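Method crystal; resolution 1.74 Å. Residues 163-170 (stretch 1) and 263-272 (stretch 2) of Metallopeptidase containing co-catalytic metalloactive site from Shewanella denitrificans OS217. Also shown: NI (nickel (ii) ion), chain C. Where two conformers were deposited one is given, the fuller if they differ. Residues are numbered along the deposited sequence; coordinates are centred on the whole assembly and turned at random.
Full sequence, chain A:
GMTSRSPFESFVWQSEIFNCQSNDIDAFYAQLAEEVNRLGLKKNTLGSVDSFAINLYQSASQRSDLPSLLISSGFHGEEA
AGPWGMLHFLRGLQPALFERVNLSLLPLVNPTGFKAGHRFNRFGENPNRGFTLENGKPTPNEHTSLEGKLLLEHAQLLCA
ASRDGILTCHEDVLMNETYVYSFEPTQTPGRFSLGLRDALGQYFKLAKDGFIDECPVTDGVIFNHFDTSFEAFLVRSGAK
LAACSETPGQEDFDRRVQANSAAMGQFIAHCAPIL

Stretch 1 (163-170) RDGILTCH
Stretch 2 263-272: AMGQFIAHCA

The contact between the two stretches centres on Leu167 and Phe267, whose CA atoms lie 7.3 Å apart and whose CA-to-CB bonds each point toward the opposing segment. Leu167 (chi1 t, chi2 p) sets its CB over one face of the Phe267 ring, 3.7 Å from the ring centroid and 5° off the normal, a nearly ideal CH-pi arrangement. The ring reaches this position through chi1 at 167° (t) and chi2 at 71°. Leu167 CD2 extends along the helix surface, 3.7 Å from Phe267 CB, 3.7 Å from Met264 CA and 3.9 Å from Met264 CG, so that one methyl group packs against both Met264 and Phe267, three residues apart on the helix.

These side chains join a strand to a helix running almost antiparallel to it, with an angle of 173° between their N-to-C directions and a closest axial approach of 9.8 Å. The strand residues Ile166 to Cys169 have extended backbones, with phi from -133° to -108° and psi from 101° to 139°. Alternation turns Leu167 and Cys169 toward the helix, whereas Ile166 (chi1 t, chi2 p) and Thr168 (chi1 p) point away. Helix 263-271 keeps phi/psi near -65°/-40° over most of its length and is held by i to i+4 bonds such as Phe267 N to Ala263 O (2.9 Å) and Cys271 N to Phe267 O (2.9 Å); Ala272, at -135°/68°, leaves the helical conformation.

Toward the start of the helical segment, Cys169 (chi1 m) meets Met264, a selenomethionine with chi angles m, t, t. Its CA-to-CB bond points sideways, but the extended chain brings CE within 3.3 Å of Cys169 SG, a close apolar contact. Ala263 adds a small surface here, its O 3.9 Å from Leu167 CD2.

At the other end the backbone itself meets the aromatic edge: Gly165 C lies 3.6 Å from Phe267 CZ, and Ile166 N 3.7 Å from the same atom. Gly165 adopts phi/psi of 165°/147°, where a CB would jam against the preceding carbonyl and sit only 3.2 Å from Phe267 CE1. The absence of a side chain thus permits both this backbone conformation and the close approach to the ring.

Gly165 also pairs in register with Cys271 (CA to CA 7.0 Å), whose SG (chi1 m) lies 4.3 Å from Asp164 O at the polar margin. The CA-to-CB bond of Asp164 points sideways; with chi1 m and chi2 -63° its carboxylate turns from the helix, and OD2 is hydrogen-bonded elsewhere in the structure. No hydrogen bond crosses the interface; the two stretches together bury 333 Å², counted over both sides, largely through apolar contacts. Beyond it, His170 ND1 binds the nickel ion at 2.2 Å.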

# COMPACT_ATOMS: atom_id res chain seq x y z
N ARG A 163 -2.35 10.66 -9.95
CA ARG A 163 -1.82 12.01 -10.35
C ARG A 163 -1.67 12.94 -9.16
O ARG A 163 -0.66 13.68 -8.99
CB ARG A 163 -2.75 12.63 -11.37
CG ARG A 163 -2.21 13.94 -11.93
N ASP A 164 -2.67 12.92 -8.29
CA ASP A 164 -2.69 13.80 -7.11
C ASP A 164 -2.09 13.19 -5.86
O ASP A 164 -1.85 13.87 -4.85
CB ASP A 164 -4.10 14.32 -6.96
CG ASP A 164 -4.53 15.07 -8.19
OD1 ASP A 164 -3.88 16.13 -8.50
OD2 ASP A 164 -5.44 14.59 -8.93
N GLY A 165 -1.79 11.92 -5.90
CA GLY A 165 -1.09 11.28 -4.80
C GLY A 165 -1.15 9.78 -4.85
O GLY A 165 -2.08 9.20 -5.41
N ILE A 166 -0.10 9.12 -4.37
CA ILE A 166 -0.05 7.65 -4.18
C ILE A 166 0.50 7.28 -2.80
O ILE A 166 1.58 7.75 -2.40
CB ILE A 166 0.70 6.88 -5.36
CG1 ILE A 166 1.10 5.45 -4.99
CG2 ILE A 166 1.95 7.65 -5.90
CD1 ILE A 166 -0.05 4.61 -4.59
N LEU A 167 -0.22 6.37 -2.10
CA LEU A 167 0.24 5.79 -0.84
C LEU A 167 0.29 4.29 -1.04
O LEU A 167 -0.64 3.69 -1.52
CB LEU A 167 -0.72 6.10 0.29
CG LEU A 167 -0.53 5.46 1.66
CD1 LEU A 167 0.76 5.91 2.33
CD2 LEU A 167 -1.73 5.73 2.60
N THR A 168 1.44 3.73 -0.73
CA THR A 168 1.64 2.30 -0.60
C THR A 168 1.82 1.96 0.88
O THR A 168 2.52 2.69 1.69
CB THR A 168 2.89 1.79 -1.38
OG1 THR A 168 4.06 2.45 -0.91
CG2 THR A 168 2.79 2.09 -2.83
N CYS A 169 1.18 0.86 1.25
CA CYS A 169 1.17 0.43 2.63
C CYS A 169 1.96 -0.84 2.75
O CYS A 169 1.47 -1.93 2.40
CB CYS A 169 -0.27 0.18 3.06
SG CYS A 169 -1.08 1.85 3.22
N HIS A 170 3.18 -0.66 3.22
CA HIS A 170 4.10 -1.73 3.54
C HIS A 170 4.32 -2.01 5.04
O HIS A 170 3.85 -1.31 5.96
CB HIS A 170 5.47 -1.41 2.90
CG HIS A 170 5.47 -1.54 1.39
ND1 HIS A 170 6.23 -2.47 0.70
CD2 HIS A 170 4.84 -0.80 0.44
CE1 HIS A 170 6.02 -2.33 -0.60
NE2 HIS A 170 5.20 -1.32 -0.78
N ALA A 263 -3.13 5.65 8.56
CA ALA A 263 -2.29 6.25 7.47
C ALA A 263 -3.10 6.58 6.24
O ALA A 263 -2.98 7.68 5.68
CB ALA A 263 -1.11 5.38 7.07
N MSE A 264 -3.97 5.65 5.86
CA MSE A 264 -4.82 5.82 4.71
C MSE A 264 -5.82 6.95 4.92
O MSE A 264 -6.10 7.72 4.01
CB MSE A 264 -5.53 4.50 4.39
CG MSE A 264 -4.66 3.46 3.82
SE MSE A 264 -5.62 1.76 3.65
CE MSE A 264 -4.09 0.53 3.61
N GLY A 265 -6.36 7.06 6.13
CA GLY A 265 -7.29 8.11 6.46
C GLY A 265 -6.63 9.46 6.44
O GLY A 265 -7.21 10.43 5.97
N GLN A 266 -5.40 9.52 6.95
CA GLN A 266 -4.61 10.78 6.92
C GLN A 266 -4.22 11.18 5.50
O GLN A 266 -4.16 12.40 5.14
CB GLN A 266 -3.37 10.62 7.82
CG GLN A 266 -2.43 11.84 7.85
CD GLN A 266 -3.12 13.09 8.18
OE1 GLN A 266 -4.01 13.10 9.02
NE2 GLN A 266 -2.75 14.19 7.53
N PHE A 267 -3.93 10.19 4.66
CA PHE A 267 -3.51 10.47 3.26
C PHE A 267 -4.67 11.19 2.54
O PHE A 267 -4.51 12.22 1.89
CB PHE A 267 -3.14 9.13 2.61
CG PHE A 267 -2.98 9.16 1.11
CD1 PHE A 267 -1.90 9.79 0.51
CD2 PHE A 267 -3.87 8.51 0.30
CE1 PHE A 267 -1.74 9.77 -0.90
CE2 PHE A 267 -3.70 8.50 -1.08
CZ PHE A 267 -2.66 9.16 -1.66
N ILE A 268 -5.85 10.64 2.72
CA ILE A 268 -7.10 11.18 2.18
C ILE A 268 -7.45 12.53 2.79
O ILE A 268 -7.81 13.43 2.07
CB ILE A 268 -8.27 10.21 2.36
CG1 ILE A 268 -8.15 8.99 1.42
CG2 ILE A 268 -9.64 10.92 2.07
CD1 ILE A 268 -9.50 8.37 1.16
N ALA A 269 -7.30 12.69 4.11
CA ALA A 269 -7.49 13.99 4.74
C ALA A 269 -6.59 15.11 4.17
O ALA A 269 -7.00 16.27 4.09
CB ALA A 269 -7.32 13.91 6.25
N HIS A 270 -5.35 14.77 3.82
CA HIS A 270 -4.38 15.77 3.33
C HIS A 270 -4.63 16.07 1.89
O HIS A 270 -4.66 17.23 1.51
CB HIS A 270 -2.93 15.29 3.49
CG HIS A 270 -1.95 16.36 3.16
ND1 HIS A 270 -1.46 16.57 1.89
CD2 HIS A 270 -1.43 17.32 3.93
CE1 HIS A 270 -0.67 17.62 1.90
NE2 HIS A 270 -0.61 18.08 3.13
N CYS A 271 -4.91 15.01 1.13
CA CYS A 271 -4.96 15.07 -0.34
C CYS A 271 -6.34 15.31 -0.91
O CYS A 271 -6.46 15.76 -2.05
CB CYS A 271 -4.38 13.79 -0.93
SG CYS A 271 -2.61 13.61 -0.60
N ALA A 272 -7.39 14.99 -0.15
CA ALA A 272 -8.73 15.31 -0.58
C ALA A 272 -9.46 15.90 0.60
O ALA A 272 -10.33 15.26 1.15
CB ALA A 272 -9.45 14.05 -1.11
NI NI C . 7.45 -4.10 1.64
O HOH W 1 8.57 -3.13 3.39
O HOH W 2 9.13 -3.51 1.33